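Local coordinates for acyltransferase (Streptococcus pneumoniae, PDB 5UG1), which probably transfers acetyl groups onto hydroxyls of peptidoglycan, acting as the catalytic domain of O-acetyltransferase A, at residues V58-G63 with H85-V90; L89-E94 with I124-Q129. All blocks are in the same frame, centred on the assembly; numbering follows the deposited sequence.

Contact 1: V58-G63 with H85-V90; sequences VVIATG and HHMILV
The imidazole of His-85 meets Val-58 obliquely, its ND1 3.8 Å from CG2, while the same ND1 has weak hydrogen bonds to Pro-55 O and Lys-56 O. The ring of His-86 touches nothing in 58-63 and is gripped at both nitrogens, NE2 by Thr-123 OG1 and ND1 by Pro-175 O. The backbones are joined by four hydrogen bonds in the parallel pattern, in which Val-58 and Ile-60 each donate and accept. Val-58 N donates to His-86 O, and Val-58 O receives Ile-88 N at 2.7 Å. Two residues on, Ile-60 N reaches Ile-88 O nearly along the C=O axis (C=O...N 176°), whereas Val-90 N meets Ile-60 O within the carbonyl plane at 3.0 Å. Met-87 CA-H adds a contact to Val-58 O. These parallel strands, 57-61 and 86-90, are the two strands of a beta-alpha-beta unit whose connecting helix, 70-80, covers the face carrying Val-58, Ile-60, Met-87 and Leu-89. On that face Met-87 runs out straight, CG anti to the backbone N (chi1 -175°), then bends at chi3, so that CE comes across Ile-60 CG1 at 3.5 Å. Leu-89 CD2 approaches Ile-60 CB more loosely, and Trp-74 packs on both residues. On the other face the CG1 branch of Val-59 lies 3.6 Å from Val-90 CG2 and 4.1 Å from Ile-88 CG2. The same CG2 of Val-90, anti to its own carbonyl carbon, touches Ala-61 CB at 3.6 Å; here helix 150-171 supplies the cover, Tyr-160 against Ala-61 and Leu-168 against Ile-88.

Contact 2: L89-E94 with I124-Q129; sequences LVTPYE and IADWNQ
A beta-alpha-beta unit, strand 86-90, helix 102-118 and strand 122-125, finishes here, where the last strand turns into helix 127-132 with Asp-126 as N-cap. Ala-125 N donates to Leu-89 O at 2.8 Å, and Ala-125 O takes both Thr-91 N and Trp-127 N, the latter across the inverse gamma turn at Asp-126. Thr-91 OG1 sits between backbone N and carbonyl carbon (chi1 54°), so it faces the helix start: it donates to Asp-126 OD1 at 2.8 Å, from above the carboxylate plane, and accepts Asn-128 N at 2.9 Å. OD1 also caps Gln-129 N. Thr-91 CG2 points to Ile-124 CD1, 3.7 Å away. Asn-128 ND2 donates to Pro-92 O at 2.8 Å, with the acceptor nearly in the plane of the amide. The indole of Trp-127 receives Thr-91 O at its edge, in plane, 3.5 Å from CD1; NE1 donates to a water that in turn donates to Tyr-93 O. Tyr-93 CB rests obliquely against NE1. With OD1 gripped by two donors and OD2 in a salt bridge to Arg-113, Asp-126 probably stays ionised, and the buried Thr-91 hydroxyl, donating to one partner and accepting from another, has its rotation fixed.

From the N terminus, strand 57-61 runs into helix 70-80 and returns as strand 86-90, so contact 1 closes a loop of 21 residues. Contact 2 starts on that returning strand, sharing Leu-89 and Val-90, and closes a second loop of 29 residues through helix 102-118. The loops follow in series, neither crossing nor enclosing one another, and join three neighbouring strands of a five-stranded parallel sheet, consistent with the atypical alpha/beta hydrolase fold. Ile-88 CG2 packs on Ala-125 CB, and Gly-63 packs against Pro-92, just before the chain enters Val-64 and Asn-65 of the methanesulfonic acid pocket.

Contact 1: V58-G63 with H85-V90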
loop_
_atom_site.group_PDB
_atom_site.type_symbol
_atom_site.label_atom_id
_atom_site.label_comp_id
_atom_site.label_asym_id
_atom_site.label_seq_id
_atom_site.Cartn_x
_atom_site.Cartn_y
_atom_site.Cartn_z
ATOM N N VAL A 58 9.467 3.794 -1.612
ATOM C CA VAL A 58 8.201 3.967 -2.316
ATOM C C VAL A 58 7.177 3.026 -1.694
ATOM O O VAL A 58 7.416 1.815 -1.583
ATOM C CB VAL A 58 8.362 3.681 -3.822
ATOM C CG1 VAL A 58 7.078 4.026 -4.573
ATOM C CG2 VAL A 58 9.566 4.436 -4.385
ATOM N N VAL A 59 6.039 3.571 -1.287
ATOM C CA VAL A 59 4.953 2.774 -0.734
ATOM C C VAL A 59 3.802 2.788 -1.729
ATOM O O VAL A 59 3.261 3.855 -2.044
ATOM C CB VAL A 59 4.502 3.286 0.641
ATOM C CG1 VAL A 59 3.520 2.297 1.249
ATOM C CG2 VAL A 59 5.720 3.486 1.563
ATOM N N ILE A 60 3.427 1.605 -2.212
ATOM C CA ILE A 60 2.327 1.436 -3.155
ATOM C C ILE A 60 1.145 0.905 -2.351
ATOM O O ILE A 60 1.108 -0.277 -1.989
ATOM C CB ILE A 60 2.695 0.493 -4.311
ATOM C CG1 ILE A 60 3.945 0.978 -5.051
ATOM C CG2 ILE A 60 1.499 0.327 -5.287
ATOM C CD1 ILE A 60 3.883 2.448 -5.578
ATOM N N ALA A 61 0.183 1.774 -2.051
ATOM C CA ALA A 61 -0.961 1.418 -1.210
ATOM C C ALA A 61 -2.226 1.404 -2.064
ATOM O O ALA A 61 -3.078 2.296 -1.998
ATOM C CB ALA A 61 -1.071 2.393 -0.019
ATOM N N THR A 62 -2.340 0.361 -2.886
ATOM C CA THR A 62 -3.414 0.204 -3.856
ATOM C C THR A 62 -3.797 -1.268 -3.922
ATOM O O THR A 62 -3.134 -2.132 -3.342
ATOM C CB THR A 62 -2.994 0.654 -5.264
ATOM O OG1 THR A 62 -1.906 -0.169 -5.707
ATOM C CG2 THR A 62 -2.578 2.135 -5.313
ATOM N N GLY A 63 -4.796 -1.578 -4.699
ATOM C CA GLY A 63 -5.101 -2.953 -4.988
ATOM C C GLY A 63 -6.546 -3.356 -4.907
ATOM O O GLY A 63 -6.944 -4.281 -5.519
ATOM N N HIS A 85 15.793 2.325 -5.375
ATOM C CA HIS A 85 14.651 2.448 -4.484
ATOM C C HIS A 85 14.392 1.139 -3.757
ATOM O O HIS A 85 14.774 0.059 -4.214
ATOM C CB HIS A 85 13.403 2.858 -5.262
ATOM C CG HIS A 85 13.522 4.199 -5.920
ATOM N ND1 HIS A 85 13.189 5.376 -5.280
ATOM C CD2 HIS A 85 13.946 4.552 -7.157
ATOM C CE1 HIS A 85 13.390 6.392 -6.100
ATOM N NE2 HIS A 85 13.852 5.919 -7.244
ATOM N N HIS A 86 13.749 1.255 -2.602
ATOM C CA HIS A 86 13.103 0.140 -1.935
ATOM C C HIS A 86 11.603 0.372 -2.015
ATOM O O HIS A 86 11.140 1.513 -1.956
ATOM C CB HIS A 86 13.546 0.015 -0.475
ATOM C CG HIS A 86 13.165 -1.291 0.160
ATOM N ND1 HIS A 86 14.048 -2.343 0.292
ATOM C CD2 HIS A 86 11.998 -1.711 0.705
ATOM C CE1 HIS A 86 13.440 -3.354 0.889
ATOM N NE2 HIS A 86 12.194 -2.998 1.148
ATOM N N MET A 87 10.847 -0.702 -2.163
ATOM C CA MET A 87 9.423 -0.610 -2.437
ATOM C C MET A 87 8.662 -1.380 -1.375
ATOM O O MET A 87 9.048 -2.491 -1.015
ATOM C CB MET A 87 9.107 -1.166 -3.826
ATOM C CG MET A 87 7.686 -1.033 -4.288
ATOM S SD MET A 87 7.507 -1.875 -5.885
ATOM C CE MET A 87 6.613 -0.601 -6.744
ATOM N N ILE A 88 7.586 -0.786 -0.874
ATOM C CA ILE A 88 6.700 -1.444 0.081
ATOM C C ILE A 88 5.334 -1.632 -0.569
ATOM O O ILE A 88 4.770 -0.680 -1.120
ATOM C CB ILE A 88 6.607 -0.636 1.381
ATOM C CG1 ILE A 88 7.957 -0.697 2.080
ATOM C CG2 ILE A 88 5.502 -1.148 2.277
ATOM C CD1 ILE A 88 7.981 0.096 3.278
ATOM N N LEU A 89 4.809 -2.858 -0.517
ATOM C CA LEU A 89 3.511 -3.178 -1.104
ATOM C C LEU A 89 2.481 -3.341 0.009
ATOM O O LEU A 89 2.665 -4.171 0.912
ATOM C CB LEU A 89 3.602 -4.449 -1.953
ATOM C CG LEU A 89 4.736 -4.487 -2.980
ATOM C CD1 LEU A 89 4.809 -5.855 -3.649
ATOM C CD2 LEU A 89 4.587 -3.380 -4.021
ATOM N N VAL A 90 1.393 -2.567 -0.058
ATOM C CA VAL A 90 0.315 -2.649 0.924
ATOM C C VAL A 90 -0.802 -3.515 0.339
ATOM O O VAL A 90 -1.454 -3.130 -0.643
ATOM C CB VAL A 90 -0.199 -1.260 1.316
ATOM C CG1 VAL A 90 -0.917 -1.338 2.669
ATOM C CG2 VAL A 90 0.946 -0.263 1.378
#

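Contact 2: L89-E94 with I124-Q129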
loop_
_atom_site.group_PDB
_atom_site.type_symbol
_atom_site.label_atom_id
_atom_site.label_comp_id
_atom_site.label_asym_id
_atom_site.label_seq_id
_atom_site.Cartn_x
_atom_site.Cartn_y
_atom_site.Cartn_z
ATOM N N LEU A 89 4.809 -2.858 -0.517
ATOM C CA LEU A 89 3.511 -3.178 -1.104
ATOM C C LEU A 89 2.481 -3.341 0.009
ATOM O O LEU A 89 2.665 -4.171 0.912
ATOM C CB LEU A 89 3.602 -4.449 -1.953
ATOM C CG LEU A 89 4.736 -4.487 -2.980
ATOM C CD1 LEU A 89 4.809 -5.855 -3.649
ATOM C CD2 LEU A 89 4.587 -3.380 -4.021
ATOM N N VAL A 90 1.393 -2.567 -0.058
ATOM C CA VAL A 90 0.315 -2.649 0.924
ATOM C C VAL A 90 -0.802 -3.515 0.339
ATOM O O VAL A 90 -1.454 -3.130 -0.643
ATOM C CB VAL A 90 -0.199 -1.260 1.316
ATOM C CG1 VAL A 90 -0.917 -1.338 2.669
ATOM C CG2 VAL A 90 0.946 -0.263 1.378
ATOM N N THR A 91 -1.032 -4.686 0.938
ATOM C CA THR A 91 -2.009 -5.617 0.395
ATOM C C THR A 91 -3.418 -5.049 0.554
ATOM O O THR A 91 -3.701 -4.328 1.515
ATOM C CB THR A 91 -1.922 -6.981 1.082
ATOM O OG1 THR A 91 -2.037 -6.820 2.503
ATOM C CG2 THR A 91 -0.599 -7.721 0.724
ATOM N N PRO A 92 -4.314 -5.331 -0.393
ATOM C CA PRO A 92 -5.669 -4.789 -0.314
ATOM C C PRO A 92 -6.576 -5.684 0.517
ATOM O O PRO A 92 -6.317 -6.872 0.704
ATOM C CB PRO A 92 -6.116 -4.760 -1.782
ATOM C CG PRO A 92 -5.379 -5.892 -2.394
ATOM C CD PRO A 92 -4.078 -6.041 -1.663
ATOM N N TYR A 93 -7.663 -5.089 1.012
ATOM C CA TYR A 93 -8.646 -5.829 1.801
ATOM C C TYR A 93 -10.061 -5.459 1.377
ATOM O O TYR A 93 -10.488 -4.314 1.562
ATOM C CB TYR A 93 -8.462 -5.568 3.295
ATOM C CG TYR A 93 -9.503 -6.252 4.138
ATOM C CD1 TYR A 93 -9.473 -7.630 4.338
ATOM C CD2 TYR A 93 -10.535 -5.521 4.728
ATOM C CE1 TYR A 93 -10.450 -8.257 5.112
ATOM C CE2 TYR A 93 -11.501 -6.136 5.502
ATOM C CZ TYR A 93 -11.459 -7.504 5.687
ATOM O OH TYR A 93 -12.427 -8.108 6.461
ATOM N N GLU A 94 -10.777 -6.440 0.830
ATOM C CA GLU A 94 -12.225 -6.405 0.615
ATOM C C GLU A 94 -12.854 -7.367 1.624
ATOM O O GLU A 94 -12.672 -8.588 1.530
ATOM C CB GLU A 94 -12.564 -6.793 -0.830
ATOM C CG GLU A 94 -14.017 -7.230 -1.087
ATOM C CD GLU A 94 -15.013 -6.097 -0.884
ATOM O OE1 GLU A 94 -15.035 -5.171 -1.727
ATOM O OE2 GLU A 94 -15.754 -6.121 0.128
ATOM N N ILE A 124 6.654 -6.305 2.494
ATOM C CA ILE A 124 5.194 -6.357 2.565
ATOM C C ILE A 124 4.710 -5.498 3.727
ATOM O O ILE A 124 5.362 -5.413 4.773
ATOM C CB ILE A 124 4.693 -7.809 2.699
ATOM C CG1 ILE A 124 3.242 -7.932 2.199
ATOM C CG2 ILE A 124 4.804 -8.300 4.149
ATOM C CD1 ILE A 124 3.094 -7.651 0.711
ATOM N N ALA A 125 3.574 -4.833 3.521
ATOM C CA ALA A 125 2.781 -4.205 4.576
ATOM C C ALA A 125 1.397 -4.845 4.488
ATOM O O ALA A 125 0.570 -4.428 3.666
ATOM C CB ALA A 125 2.723 -2.689 4.411
ATOM N N ASP A 126 1.141 -5.858 5.327
ATOM C CA ASP A 126 0.024 -6.785 5.099
ATOM C C ASP A 126 -1.254 -6.279 5.775
ATOM O O ASP A 126 -1.771 -6.847 6.746
ATOM C CB ASP A 126 0.388 -8.184 5.572
ATOM C CG ASP A 126 -0.391 -9.259 4.835
ATOM O OD1 ASP A 126 -1.440 -8.932 4.234
ATOM O OD2 ASP A 126 0.054 -10.432 4.846
ATOM N N TRP A 127 -1.763 -5.180 5.219
ATOM C CA TRP A 127 -3.048 -4.646 5.652
ATOM C C TRP A 127 -4.149 -5.699 5.563
ATOM O O TRP A 127 -5.008 -5.790 6.451
ATOM C CB TRP A 127 -3.387 -3.427 4.797
ATOM C CG TRP A 127 -4.810 -2.949 4.909
ATOM C CD1 TRP A 127 -5.751 -2.932 3.919
ATOM C CD2 TRP A 127 -5.442 -2.414 6.076
ATOM N NE1 TRP A 127 -6.934 -2.421 4.401
ATOM C CE2 TRP A 127 -6.767 -2.091 5.723
ATOM C CE3 TRP A 127 -5.013 -2.173 7.391
ATOM C CZ2 TRP A 127 -7.674 -1.545 6.641
ATOM C CZ3 TRP A 127 -5.919 -1.624 8.299
ATOM C CH2 TRP A 127 -7.229 -1.322 7.919
ATOM N N ASN A 128 -4.148 -6.494 4.490
ATOM C CA ASN A 128 -5.113 -7.581 4.346
ATOM C C ASN A 128 -5.141 -8.472 5.586
ATOM O O ASN A 128 -6.209 -8.776 6.125
ATOM C CB ASN A 128 -4.770 -8.405 3.100
ATOM C CG ASN A 128 -5.712 -9.567 2.881
ATOM O OD1 ASN A 128 -5.543 -10.640 3.468
ATOM N ND2 ASN A 128 -6.703 -9.369 2.014
ATOM N N GLN A 129 -3.968 -8.901 6.054
ATOM C CA GLN A 129 -3.920 -9.758 7.232
ATOM C C GLN A 129 -4.377 -9.019 8.482
ATOM O O GLN A 129 -5.136 -9.574 9.285
ATOM C CB GLN A 129 -2.508 -10.310 7.418
ATOM C CG GLN A 129 -2.282 -10.991 8.752
ATOM C CD GLN A 129 -0.930 -11.675 8.813
ATOM O OE1 GLN A 129 0.020 -11.257 8.148
ATOM N NE2 GLN A 129 -0.840 -12.743 9.599
HETATM O O HOH W 1 -9.602 -1.903 2.756
#